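Local structure of beta-d-glucoside glucohydrolase (Hypocrea jecorina, 3ZZ1) at residues L117-Q122 with G547-S552; G152-A157 with P230-T235; K158-N163 with T221-Q226; M201-K206 with T210-D215; Q245-G250 with R265-A270. The protein probably hydrolyses terminal, non-reducing beta-D-glucosyl residues, releasing beta-D-glucose, as a secreted family 3 glycosidase of cellulose degradation. All blocks are in the same frame, centred on the assembly; numbering follows the deposited sequence.

Contact 1 (L117-Q122 with G547-S552)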
# COMPACT_ATOMS: atom_id res chain seq x y z
N LEU A 117 -8.02 -1.28 -1.27
CA LEU A 117 -7.73 -0.95 0.11
C LEU A 117 -7.43 -2.25 0.86
O LEU A 117 -6.47 -2.32 1.62
CB LEU A 117 -8.90 -0.19 0.75
CG LEU A 117 -8.72 0.36 2.17
CD1 LEU A 117 -7.49 1.25 2.30
CD2 LEU A 117 -9.98 1.11 2.58
N GLY A 118 -8.25 -3.27 0.61
CA GLY A 118 -7.98 -4.61 1.11
C GLY A 118 -8.97 -5.13 2.13
O GLY A 118 -8.57 -5.57 3.21
N LYS A 119 -10.26 -5.09 1.80
CA LYS A 119 -11.31 -5.55 2.71
C LYS A 119 -11.31 -7.06 2.98
O LYS A 119 -11.82 -7.51 4.00
CB LYS A 119 -12.69 -5.12 2.19
CG LYS A 119 -13.12 -5.82 0.92
CD LYS A 119 -14.53 -5.44 0.54
CE LYS A 119 -15.06 -6.32 -0.57
NZ LYS A 119 -16.42 -5.87 -0.94
N THR A 120 -10.75 -7.83 2.05
CA THR A 120 -10.73 -9.28 2.13
C THR A 120 -9.29 -9.77 2.24
O THR A 120 -8.48 -9.50 1.35
CB THR A 120 -11.36 -9.91 0.86
OG1 THR A 120 -12.60 -9.25 0.56
CG2 THR A 120 -11.60 -11.41 1.05
N PRO A 121 -8.96 -10.49 3.33
CA PRO A 121 -7.59 -10.96 3.54
C PRO A 121 -7.04 -11.81 2.38
O PRO A 121 -5.84 -11.79 2.13
CB PRO A 121 -7.68 -11.78 4.84
CG PRO A 121 -9.14 -12.03 5.06
CD PRO A 121 -9.83 -10.84 4.47
N GLN A 122 -7.92 -12.54 1.69
CA GLN A 122 -7.52 -13.38 0.55
C GLN A 122 -7.14 -12.59 -0.70
O GLN A 122 -6.54 -13.15 -1.62
CB GLN A 122 -8.60 -14.42 0.20
CG GLN A 122 -8.79 -15.53 1.23
CD GLN A 122 -9.81 -15.18 2.31
OE1 GLN A 122 -10.14 -14.01 2.52
NE2 GLN A 122 -10.32 -16.20 2.99
N GLY A 547 -21.11 -12.33 -10.67
CA GLY A 547 -20.90 -11.10 -11.44
C GLY A 547 -20.99 -9.81 -10.62
O GLY A 547 -20.67 -8.74 -11.13
N SER A 548 -21.42 -9.92 -9.36
CA SER A 548 -21.59 -8.73 -8.52
C SER A 548 -21.12 -8.91 -7.08
O SER A 548 -21.34 -9.96 -6.46
CB SER A 548 -23.06 -8.30 -8.50
OG SER A 548 -23.49 -7.87 -9.78
N ASP A 549 -20.47 -7.88 -6.56
CA ASP A 549 -20.22 -7.74 -5.13
C ASP A 549 -20.98 -6.52 -4.66
O ASP A 549 -20.66 -5.40 -5.05
CB ASP A 549 -18.73 -7.59 -4.82
CG ASP A 549 -18.45 -7.47 -3.32
OD1 ASP A 549 -19.40 -7.43 -2.51
OD2 ASP A 549 -17.25 -7.43 -2.95
N SER A 550 -21.98 -6.74 -3.81
CA SER A 550 -22.86 -5.66 -3.37
C SER A 550 -22.22 -4.79 -2.29
O SER A 550 -22.79 -3.76 -1.90
CB SER A 550 -24.19 -6.24 -2.88
OG SER A 550 -24.00 -7.17 -1.83
N PHE A 551 -21.03 -5.18 -1.82
CA PHE A 551 -20.35 -4.48 -0.72
C PHE A 551 -21.34 -4.22 0.41
O PHE A 551 -21.38 -3.12 0.97
CB PHE A 551 -19.75 -3.15 -1.20
CG PHE A 551 -18.43 -3.27 -1.93
CD1 PHE A 551 -18.34 -4.00 -3.12
CD2 PHE A 551 -17.29 -2.63 -1.45
CE1 PHE A 551 -17.13 -4.11 -3.79
CE2 PHE A 551 -16.08 -2.72 -2.12
CZ PHE A 551 -16.00 -3.46 -3.30
N SER A 552 -22.13 -5.23 0.74
CA SER A 552 -23.20 -5.09 1.73
C SER A 552 -22.68 -4.76 3.14
O SER A 552 -23.40 -4.19 3.95
CB SER A 552 -24.09 -6.34 1.76
OG SER A 552 -23.36 -7.48 2.20
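K119 meets D549 and F551 in a buried site that combines a salt bridge with a cation-pi contact and ties the barrel-forming N-terminal part of this family 3 glycosidase to its C-terminal part. The lysine leaves the loop 117-122 with CG wedged between its backbone N and carbonyl carbon (chi1 68°) and runs fully extended from there, carrying NZ across to D549 and F551. NZ lies 2.7 Å from D549 OD2, on the syn side of that oxygen but 32° out of the carboxylate plane. The same NZ stands 3.1 Å from the centroid of the F551 ring, almost on the ring normal, so all six ring carbons are about equally near. CE follows over the same face, 4.2 Å from the F551 centroid, as a CH-pi contact. A second salt bridge, to E553, adds another carboxylate, and two acidic partners would be expected to keep this buried amine protonated. On the K119 backbone, N donates to E164, whose carboxylate also takes the amides of L117 and G118; this gathers three successive N-H groups on one side chain. Both D549 oxygens are used. OD2 serves the lysine, and OD1 accepts from the backbone two residues on, closing an Asx turn next to the F551 ring. Y185, from helix 178-194, meets the F551 ring with its plane steeply inclined and also touches K119. In the Asx turn, F551 N lies 2.9 Å from D549 OD1, with an N-H...O angle of 161°, and approaches from above the carboxylate plane.

Contact 2 (G152-A157 with P230-T235); sequences GVQATA and PGYVMT
Y232 OH donates to Q154 OE1 over 2.7 Å, the one hydrogen bond between these two strand segments. The oxygen comes in at the edge of the phenol ring, near its plane, and lies only 3.1 Å from Y232 CE1. The glutamine amide is turned almost perpendicular to the ring (83° between planes), and the hydroxyl sits above the carbonyl plane rather than on a lone pair. One step further along, T156 and M234 reach toward each other tip to tip: M234 CE is 3.5 Å from T156 OG1 and 3.6 Å from T156 CG2. The methionine chain bends at its last torsion (chi3 72°), which turns the methyl to the threonine. A phenylalanine in place of Y232 would probably leave Q154 OE1 without this donor and the amide freer to turn. In the second shell, A295 of helix 282-298 touches both Q154 and Y232, and the same helix adds R291 and I292 against the tyrosine. T156 OG1 has a weak hydrogen bond to I109 O, while M201 packs against both T156 and M234. The contact spans two parallel strands that are not direct neighbours, with T156 CA and M234 CA 8.8 Å apart. Strand 199-202 runs between them, S199 bonding through its backbone to A155 and A157. T156 and M234 thus meet across it on one face, consistent with the interior of a TIM-type barrel, whereas V153, A155 and A157 alternate to the other face and pack on helix 134-150.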
# COMPACT_ATOMS: atom_id res chain seq x y z
N GLY A 152 10.90 14.94 -9.06
CA GLY A 152 10.54 15.41 -10.40
C GLY A 152 10.04 14.27 -11.26
O GLY A 152 10.24 14.26 -12.48
N VAL A 153 9.38 13.31 -10.61
CA VAL A 153 8.81 12.14 -11.27
C VAL A 153 7.31 12.18 -11.07
O VAL A 153 6.83 12.63 -10.02
CB VAL A 153 9.40 10.83 -10.66
CG1 VAL A 153 8.73 9.58 -11.25
CG2 VAL A 153 10.90 10.78 -10.85
N GLN A 154 6.56 11.72 -12.07
CA GLN A 154 5.10 11.62 -11.95
C GLN A 154 4.69 10.33 -11.23
O GLN A 154 5.13 9.24 -11.60
CB GLN A 154 4.43 11.66 -13.33
CG GLN A 154 4.64 12.95 -14.12
CD GLN A 154 3.74 13.02 -15.34
OE1 GLN A 154 2.60 12.56 -15.31
NE2 GLN A 154 4.25 13.59 -16.42
N ALA A 155 3.85 10.47 -10.21
CA ALA A 155 3.28 9.32 -9.52
C ALA A 155 1.88 9.02 -10.05
O ALA A 155 1.21 9.91 -10.59
CB ALA A 155 3.23 9.56 -8.01
N THR A 156 1.44 7.77 -9.90
CA THR A 156 0.14 7.35 -10.40
C THR A 156 -0.63 6.62 -9.31
O THR A 156 -0.35 5.47 -9.01
CB THR A 156 0.27 6.45 -11.64
OG1 THR A 156 1.02 7.13 -12.65
CG2 THR A 156 -1.10 6.08 -12.20
N ALA A 157 -1.61 7.31 -8.73
CA ALA A 157 -2.49 6.71 -7.73
C ALA A 157 -3.41 5.69 -8.39
O ALA A 157 -4.23 6.04 -9.24
CB ALA A 157 -3.30 7.79 -7.02
N PRO A 230 -6.64 17.88 -10.74
CA PRO A 230 -6.28 18.59 -11.97
C PRO A 230 -5.43 17.76 -12.94
O PRO A 230 -5.18 18.21 -14.06
CB PRO A 230 -5.46 19.79 -11.45
CG PRO A 230 -5.45 19.65 -9.91
CD PRO A 230 -5.71 18.21 -9.65
N GLY A 231 -5.01 16.57 -12.52
CA GLY A 231 -4.18 15.69 -13.36
C GLY A 231 -4.96 14.80 -14.31
O GLY A 231 -6.14 15.03 -14.56
N TYR A 232 -4.30 13.75 -14.82
CA TYR A 232 -4.90 12.90 -15.85
C TYR A 232 -5.21 11.48 -15.41
O TYR A 232 -4.49 10.90 -14.58
CB TYR A 232 -4.05 12.90 -17.13
CG TYR A 232 -2.66 12.28 -16.99
CD1 TYR A 232 -1.58 13.04 -16.54
CD2 TYR A 232 -2.43 10.95 -17.34
CE1 TYR A 232 -0.31 12.49 -16.41
CE2 TYR A 232 -1.15 10.38 -17.22
CZ TYR A 232 -0.10 11.17 -16.76
OH TYR A 232 1.16 10.63 -16.63
N VAL A 233 -6.28 10.93 -15.98
CA VAL A 233 -6.69 9.55 -15.73
C VAL A 233 -6.22 8.66 -16.87
O VAL A 233 -6.58 8.87 -18.04
CB VAL A 233 -8.23 9.42 -15.60
CG1 VAL A 233 -8.64 7.96 -15.37
CG2 VAL A 233 -8.76 10.32 -14.47
N MET A 234 -5.42 7.66 -16.53
CA MET A 234 -5.02 6.63 -17.47
C MET A 234 -5.77 5.34 -17.14
O MET A 234 -6.25 5.17 -16.02
CB MET A 234 -3.50 6.40 -17.42
CG MET A 234 -3.01 5.52 -16.26
SD MET A 234 -1.21 5.31 -16.23
CE MET A 234 -0.67 6.94 -15.71
N THR A 235 -5.88 4.46 -18.13
CA THR A 235 -6.50 3.16 -17.93
C THR A 235 -5.46 2.21 -17.36
O THR A 235 -4.26 2.36 -17.62
CB THR A 235 -7.01 2.54 -19.26
OG1 THR A 235 -5.91 2.38 -20.16
CG2 THR A 235 -8.06 3.42 -19.91

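Contact 3 (K158-N163 with T221-Q226)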
# COMPACT_ATOMS: atom_id res chain seq x y z
N LYS A 158 -3.26 4.42 -8.00
CA LYS A 158 -4.04 3.33 -8.57
C LYS A 158 -4.53 2.40 -7.44
O LYS A 158 -4.00 2.47 -6.34
CB LYS A 158 -3.20 2.56 -9.60
CG LYS A 158 -2.02 1.77 -9.01
CD LYS A 158 -1.19 1.09 -10.09
CE LYS A 158 -0.32 -0.01 -9.49
NZ LYS A 158 0.71 -0.49 -10.47
N HIS A 159 -5.55 1.57 -7.66
CA HIS A 159 -6.38 1.51 -8.86
C HIS A 159 -7.75 2.09 -8.51
O HIS A 159 -8.36 1.71 -7.51
CB HIS A 159 -6.53 0.06 -9.32
CG HIS A 159 -5.23 -0.67 -9.47
ND1 HIS A 159 -4.60 -1.29 -8.42
CD2 HIS A 159 -4.45 -0.89 -10.56
CE1 HIS A 159 -3.49 -1.85 -8.84
NE2 HIS A 159 -3.37 -1.62 -10.13
N TYR A 160 -8.22 3.00 -9.35
CA TYR A 160 -9.46 3.73 -9.09
C TYR A 160 -10.60 3.14 -9.94
O TYR A 160 -10.64 3.34 -11.15
CB TYR A 160 -9.24 5.21 -9.40
CG TYR A 160 -10.38 6.14 -9.05
CD1 TYR A 160 -10.61 6.54 -7.73
CD2 TYR A 160 -11.22 6.62 -10.04
CE1 TYR A 160 -11.66 7.39 -7.41
CE2 TYR A 160 -12.27 7.48 -9.74
CZ TYR A 160 -12.49 7.86 -8.43
OH TYR A 160 -13.53 8.70 -8.13
N ILE A 161 -11.54 2.42 -9.33
CA ILE A 161 -11.65 2.20 -7.88
C ILE A 161 -12.42 0.90 -7.63
O ILE A 161 -13.09 0.39 -8.54
CB ILE A 161 -12.36 3.40 -7.19
CG1 ILE A 161 -12.31 3.29 -5.66
CG2 ILE A 161 -13.79 3.60 -7.72
CD1 ILE A 161 -12.46 4.60 -4.96
N LEU A 162 -12.31 0.36 -6.41
CA LEU A 162 -13.10 -0.80 -5.95
C LEU A 162 -12.66 -2.15 -6.54
O LEU A 162 -13.47 -3.09 -6.67
CB LEU A 162 -14.61 -0.58 -6.17
CG LEU A 162 -15.29 0.70 -5.65
CD1 LEU A 162 -16.72 0.76 -6.16
CD2 LEU A 162 -15.26 0.79 -4.13
N ASN A 163 -11.38 -2.24 -6.88
CA ASN A 163 -10.76 -3.46 -7.39
C ASN A 163 -10.28 -4.32 -6.21
O ASN A 163 -9.08 -4.56 -6.04
CB ASN A 163 -9.59 -3.06 -8.31
CG ASN A 163 -8.92 -4.24 -9.01
OD1 ASN A 163 -7.86 -4.07 -9.62
ND2 ASN A 163 -9.52 -5.44 -8.92
N THR A 221 -17.33 13.38 -11.84
CA THR A 221 -17.97 14.02 -10.70
C THR A 221 -17.15 13.85 -9.42
O THR A 221 -16.80 14.84 -8.78
CB THR A 221 -19.42 13.55 -10.51
OG1 THR A 221 -20.17 13.84 -11.70
CG2 THR A 221 -20.08 14.26 -9.33
N VAL A 222 -16.81 12.61 -9.07
CA VAL A 222 -16.07 12.37 -7.83
C VAL A 222 -14.60 12.81 -7.90
O VAL A 222 -14.20 13.73 -7.20
CB VAL A 222 -16.17 10.90 -7.36
CG1 VAL A 222 -15.46 10.72 -6.02
CG2 VAL A 222 -17.63 10.48 -7.23
N LEU A 223 -13.81 12.15 -8.74
CA LEU A 223 -12.37 12.41 -8.79
C LEU A 223 -12.05 13.83 -9.23
O LEU A 223 -11.29 14.54 -8.57
CB LEU A 223 -11.65 11.39 -9.69
CG LEU A 223 -10.13 11.50 -9.89
CD1 LEU A 223 -9.35 11.48 -8.58
CD2 LEU A 223 -9.63 10.37 -10.80
N LYS A 224 -12.65 14.26 -10.34
CA LYS A 224 -12.27 15.53 -10.94
C LYS A 224 -13.01 16.74 -10.37
O LYS A 224 -12.40 17.79 -10.18
CB LYS A 224 -12.39 15.46 -12.47
CG LYS A 224 -11.29 14.63 -13.12
CD LYS A 224 -11.42 14.58 -14.63
CE LYS A 224 -10.30 13.74 -15.23
NZ LYS A 224 -10.32 13.76 -16.72
N ASP A 225 -14.30 16.58 -10.11
CA ASP A 225 -15.13 17.70 -9.67
C ASP A 225 -15.20 17.83 -8.14
O ASP A 225 -15.07 18.92 -7.60
CB ASP A 225 -16.53 17.63 -10.28
CG ASP A 225 -16.54 17.85 -11.78
OD1 ASP A 225 -15.49 18.22 -12.34
OD2 ASP A 225 -17.60 17.67 -12.41
N GLN A 226 -15.40 16.71 -7.46
CA GLN A 226 -15.52 16.72 -6.01
C GLN A 226 -14.17 16.73 -5.30
O GLN A 226 -13.99 17.46 -4.33
CB GLN A 226 -16.41 15.58 -5.52
CG GLN A 226 -17.89 15.84 -5.78
CD GLN A 226 -18.77 14.65 -5.51
OE1 GLN A 226 -20.00 14.77 -5.47
NE2 GLN A 226 -18.16 13.49 -5.30
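Y160 and L223 both hold CG opposite their backbone N (chi1 -174° and 179°), which sends the phenol ring out from the strand and the leucine branch back past it in the opposite direction. L223 CD2 therefore comes to rest 4.0 Å above one face of the Y160 ring, displaced toward the rim. On the other face I161 CG2 lies over the ring centre, so the phenol is held flat between two aliphatic groups. The outer end is closer still: Y160 CZ is 3.8 Å from L223 CB. V222 CG1 approaches the hydroxyl to 3.5 Å of Y160 OH. L223 N is equally near Y160 OH without forming a hydrogen bond; the polar partner of the hydroxyl is T218 O, one turn back on the same helix, and F189 meets the ring edge-to-face. Replacing Y160 with alanine would probably open a gap between I161 and L223 and leave T218 O without its hydroxyl donor. The helix widens here into a pi-type turn, in which Q226 N binds T221 O at 2.7 Å, whereas its bond to V222 O is weak. Cis peptide bonds precede both H159, within strand 154-160, and I161, just past its end. L223 also rests on V200 of the adjacent strand 199-202, so helix 216-226 covers two neighbouring strands. It links strand 199-202 to the parallel strand 232-235, the beta-alpha-beta crossover typical of a TIM-type barrel, with Y160 reaching from the sheet into the layer of outer helices.

Contact 4 (M201-K206 with T210-D215); sequences MCSYNK and TWACED
W211 carries the side chain of K206 over one face of its indole: K206 CE sits 3.4 Å from the centroid of the six-membered ring, only 5° off the normal, as a CH-pi contact. NZ lies further out, 4.1 Å from the same W211 centroid, in cation-pi geometry. At the edge of the indole, Y204 O comes to 3.1 Å from W211 CD1, while NE1 gives its hydrogen bond to E170 O; the H241 ring also stacks on W211. The second flat group is the N205 amide. Its OD1 accepts from S203 OG at 2.6 Å, above the carbonyl plane, and ND2 donates to both K206 O and I161 O, so both ends of the amide are held and its rotation is fixed. The backbones join through A212 N, which donates to N205 O at 2.9 Å, in the carbonyl plane and fairly straight (158°). K206 and W211 then form a non-hydrogen-bonded antiparallel pair. At the other end C202 SG and C213 SG are joined by a disulfide with a chi3 of 112°. A water donates to S203 O at 2.9 Å and accepts from C213 N at 3.0 Å, bridging the two backbones beside the disulfide. D215 closes the segment as the N-cap of helix 216-226. Together these features make a beta hairpin, strands 206-207 and 210-211, braced by a disulfide and inserted between barrel strand 199-202 and the helix that follows it.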
# COMPACT_ATOMS: atom_id res chain seq x y z
N MET A 201 -4.84 6.00 -12.08
CA MET A 201 -5.15 4.92 -13.01
C MET A 201 -6.51 4.30 -12.68
O MET A 201 -6.73 3.86 -11.54
CB MET A 201 -4.05 3.84 -12.97
CG MET A 201 -4.29 2.66 -13.90
SD MET A 201 -3.24 1.23 -13.53
CE MET A 201 -1.62 1.87 -13.97
N CYS A 202 -7.42 4.28 -13.66
CA CYS A 202 -8.72 3.63 -13.48
C CYS A 202 -8.64 2.11 -13.63
O CYS A 202 -7.79 1.60 -14.37
CB CYS A 202 -9.81 4.24 -14.38
SG CYS A 202 -9.44 4.31 -16.16
N SER A 203 -9.52 1.40 -12.93
CA SER A 203 -9.38 -0.05 -12.72
C SER A 203 -10.05 -0.92 -13.78
O SER A 203 -10.78 -0.43 -14.64
CB SER A 203 -9.88 -0.43 -11.32
OG SER A 203 -11.25 -0.08 -11.16
N TYR A 204 -9.79 -2.23 -13.70
CA TYR A 204 -10.37 -3.22 -14.61
C TYR A 204 -11.86 -3.44 -14.40
O TYR A 204 -12.58 -3.79 -15.34
CB TYR A 204 -9.67 -4.57 -14.46
CG TYR A 204 -8.36 -4.68 -15.21
CD1 TYR A 204 -8.32 -4.63 -16.60
CD2 TYR A 204 -7.16 -4.85 -14.52
CE1 TYR A 204 -7.12 -4.73 -17.29
CE2 TYR A 204 -5.95 -4.95 -15.20
CZ TYR A 204 -5.94 -4.89 -16.58
OH TYR A 204 -4.75 -4.99 -17.24
N ASN A 205 -12.32 -3.27 -13.17
CA ASN A 205 -13.66 -3.70 -12.77
C ASN A 205 -14.76 -2.72 -13.15
O ASN A 205 -14.49 -1.59 -13.56
CB ASN A 205 -13.71 -3.95 -11.26
CG ASN A 205 -13.24 -2.76 -10.46
OD1 ASN A 205 -12.04 -2.47 -10.40
ND2 ASN A 205 -14.18 -2.05 -9.82
N LYS A 206 -15.99 -3.18 -13.02
CA LYS A 206 -17.15 -2.32 -13.15
C LYS A 206 -17.51 -1.73 -11.79
O LYS A 206 -17.20 -2.31 -10.75
CB LYS A 206 -18.34 -3.10 -13.73
CG LYS A 206 -18.18 -3.52 -15.17
CD LYS A 206 -19.43 -4.22 -15.69
CE LYS A 206 -19.41 -4.33 -17.19
NZ LYS A 206 -20.38 -5.34 -17.69
N THR A 210 -20.95 -0.20 -14.59
CA THR A 210 -20.17 0.57 -15.57
C THR A 210 -18.67 0.38 -15.34
O THR A 210 -18.18 0.64 -14.24
CB THR A 210 -20.50 2.08 -15.49
OG1 THR A 210 -21.92 2.27 -15.62
CG2 THR A 210 -19.78 2.85 -16.58
N TRP A 211 -17.94 -0.06 -16.36
CA TRP A 211 -16.48 -0.22 -16.26
C TRP A 211 -15.83 1.08 -15.76
O TRP A 211 -16.18 2.18 -16.22
CB TRP A 211 -15.86 -0.66 -17.58
CG TRP A 211 -15.80 -2.17 -17.75
CD1 TRP A 211 -15.06 -3.04 -17.01
CD2 TRP A 211 -16.50 -2.96 -18.73
NE1 TRP A 211 -15.26 -4.33 -17.46
CE2 TRP A 211 -16.14 -4.31 -18.51
CE3 TRP A 211 -17.40 -2.65 -19.77
CZ2 TRP A 211 -16.64 -5.36 -19.29
CZ3 TRP A 211 -17.90 -3.70 -20.54
CH2 TRP A 211 -17.52 -5.04 -20.29
N ALA A 212 -14.90 0.94 -14.81
CA ALA A 212 -14.30 2.08 -14.12
C ALA A 212 -13.71 3.14 -15.06
O ALA A 212 -13.76 4.33 -14.76
CB ALA A 212 -13.24 1.60 -13.14
N CYS A 213 -13.17 2.70 -16.19
CA CYS A 213 -12.56 3.61 -17.15
C CYS A 213 -13.58 4.29 -18.09
O CYS A 213 -13.21 4.93 -19.07
CB CYS A 213 -11.44 2.90 -17.93
SG CYS A 213 -9.99 2.49 -16.89
N GLU A 214 -14.86 4.14 -17.75
CA GLU A 214 -15.98 4.68 -18.53
C GLU A 214 -17.06 5.29 -17.64
O GLU A 214 -18.14 5.63 -18.11
CB GLU A 214 -16.64 3.57 -19.35
CG GLU A 214 -15.71 2.95 -20.34
CD GLU A 214 -16.39 2.02 -21.30
OE1 GLU A 214 -17.40 1.37 -20.93
OE2 GLU A 214 -15.88 1.93 -22.43
N ASP A 215 -16.75 5.40 -16.36
CA ASP A 215 -17.74 5.78 -15.36
C ASP A 215 -17.69 7.29 -15.13
O ASP A 215 -16.80 7.79 -14.44
CB ASP A 215 -17.46 5.02 -14.07
CG ASP A 215 -18.57 5.14 -13.04
OD1 ASP A 215 -19.44 6.02 -13.15
OD2 ASP A 215 -18.55 4.34 -12.08
O HOH W 1 -12.48 -0.14 -16.91

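Contact 5 (Q245-G250 with R265-A270)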
# COMPACT_ATOMS: atom_id res chain seq x y z
N GLN A 245 -17.51 6.83 -25.23
CA GLN A 245 -17.98 6.95 -23.84
C GLN A 245 -16.84 7.18 -22.84
O GLN A 245 -16.96 8.01 -21.94
CB GLN A 245 -18.83 5.74 -23.42
CG GLN A 245 -19.51 5.94 -22.05
CD GLN A 245 -20.23 4.72 -21.52
OE1 GLN A 245 -21.02 4.09 -22.23
NE2 GLN A 245 -19.96 4.38 -20.26
N SER A 246 -15.74 6.43 -23.00
CA SER A 246 -14.58 6.58 -22.12
C SER A 246 -14.07 8.03 -22.17
O SER A 246 -13.95 8.69 -21.13
CB SER A 246 -13.48 5.57 -22.47
OG SER A 246 -12.88 5.85 -23.73
N ALA A 247 -13.83 8.52 -23.38
CA ALA A 247 -13.43 9.91 -23.60
C ALA A 247 -14.37 10.91 -22.91
O ALA A 247 -13.92 11.76 -22.13
CB ALA A 247 -13.34 10.21 -25.10
N ASN A 248 -15.67 10.79 -23.16
CA ASN A 248 -16.66 11.73 -22.62
C ASN A 248 -16.93 11.60 -21.11
O ASN A 248 -17.43 12.52 -20.48
CB ASN A 248 -17.97 11.68 -23.42
CG ASN A 248 -17.79 12.12 -24.86
OD1 ASN A 248 -18.49 11.64 -25.76
ND2 ASN A 248 -16.85 13.03 -25.10
N SER A 249 -16.58 10.45 -20.54
CA SER A 249 -16.74 10.23 -19.11
C SER A 249 -15.63 10.87 -18.28
O SER A 249 -15.78 11.05 -17.07
CB SER A 249 -16.84 8.74 -18.79
OG SER A 249 -18.07 8.21 -19.27
N GLY A 250 -14.51 11.20 -18.93
CA GLY A 250 -13.38 11.81 -18.24
C GLY A 250 -12.06 11.06 -18.32
O GLY A 250 -11.11 11.42 -17.63
N ARG A 265 -7.53 -1.08 -30.41
CA ARG A 265 -6.97 0.28 -30.44
C ARG A 265 -8.13 1.28 -30.50
O ARG A 265 -8.54 1.70 -31.58
CB ARG A 265 -6.00 0.47 -31.62
CG ARG A 265 -5.16 1.75 -31.52
CD ARG A 265 -4.25 1.99 -32.73
NE ARG A 265 -3.17 1.00 -32.83
CZ ARG A 265 -1.99 1.10 -32.21
NH1 ARG A 265 -1.72 2.13 -31.42
NH2 ARG A 265 -1.08 0.15 -32.37
N LEU A 266 -8.63 1.64 -29.32
CA LEU A 266 -9.86 2.43 -29.21
C LEU A 266 -9.66 3.92 -29.40
O LEU A 266 -10.58 4.62 -29.81
CB LEU A 266 -10.55 2.15 -27.87
CG LEU A 266 -11.16 0.75 -27.74
CD1 LEU A 266 -11.40 0.42 -26.28
CD2 LEU A 266 -12.45 0.61 -28.57
N TRP A 267 -8.47 4.40 -29.08
CA TRP A 267 -8.11 5.77 -29.39
C TRP A 267 -7.16 5.78 -30.59
O TRP A 267 -7.34 4.98 -31.51
CB TRP A 267 -7.58 6.50 -28.16
CG TRP A 267 -8.69 6.95 -27.23
CD1 TRP A 267 -10.04 6.71 -27.37
CD2 TRP A 267 -8.56 7.68 -26.00
NE1 TRP A 267 -10.74 7.26 -26.33
CE2 TRP A 267 -9.86 7.87 -25.47
CE3 TRP A 267 -7.46 8.21 -25.30
CZ2 TRP A 267 -10.09 8.54 -24.28
CZ3 TRP A 267 -7.70 8.89 -24.11
CH2 TRP A 267 -9.00 9.05 -23.61
N GLY A 268 -6.17 6.66 -30.61
CA GLY A 268 -5.34 6.82 -31.80
C GLY A 268 -6.21 7.23 -32.98
O GLY A 268 -6.98 8.18 -32.87
N PRO A 269 -6.11 6.50 -34.11
CA PRO A 269 -6.91 6.85 -35.29
C PRO A 269 -8.41 6.86 -35.01
O PRO A 269 -9.13 7.70 -35.56
CB PRO A 269 -6.55 5.74 -36.30
CG PRO A 269 -5.21 5.24 -35.86
CD PRO A 269 -5.26 5.31 -34.35
N ALA A 270 -8.88 5.95 -34.16
CA ALA A 270 -10.29 5.89 -33.78
C ALA A 270 -10.74 7.14 -33.00
O ALA A 270 -11.87 7.60 -33.18
CB ALA A 270 -10.60 4.62 -33.01
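Helix 244-249, which ends in a Schellman motif at G250, receives the indole of W267 from the loop just ahead of helix 269-276. The ring comes in edge first. W267 CZ2 lies 3.7 Å from both CA and CB of A247, so the alanine touches the indole with backbone as well as methyl. W267 carries its CG opposite the carbonyl carbon (chi1 -78°), which swings the ring across to the helix. S246 OG is 3.7 Å from W267 NE1, too far for a hydrogen bond, and each finds its partner elsewhere: NE1 donates to T243 O, and OG is bonded to T242 O and to Q240 NE2. No hydrogen bond crosses the contact, and the polar groups in it are satisfied by the residues leading into the helix. T243 OG1 also bonds to L266 O, giving the two loops a second tie. G268 is the N-cap residue of helix 269-276, and its N donates to S33 OG. Behind the pair lies helix 282-298: M288 packs on both A247 and W267, while R284 binds A247 O, so that the short helix 244-249 and the tryptophan loop share this one longer helix as their neighbour.

Contacts 2 to 5 lie in the N-terminal barrel region; contact 1 joins it to the C-terminal part. Contacts 3 and 4 are the closest pair, with centres 9 Å apart, linked by backbone bonds from Y160 to M201 and S203. Contact 2 is joined to contact 4 through M234 O and C202 N (2.8 Å) and to contact 3 by V233 packing on L223. Contact 5 touches contact 3, K224 NZ binding G250 O (2.6 Å), and contact 4, E214 O meeting S249 OG (2.8 Å). Contact 1 reaches contact 3 through F551 and L162, the centres of contacts 1 and 3 being about 17 Å apart. The N-linked sugar at N310 is a glycan rather than a bound substrate.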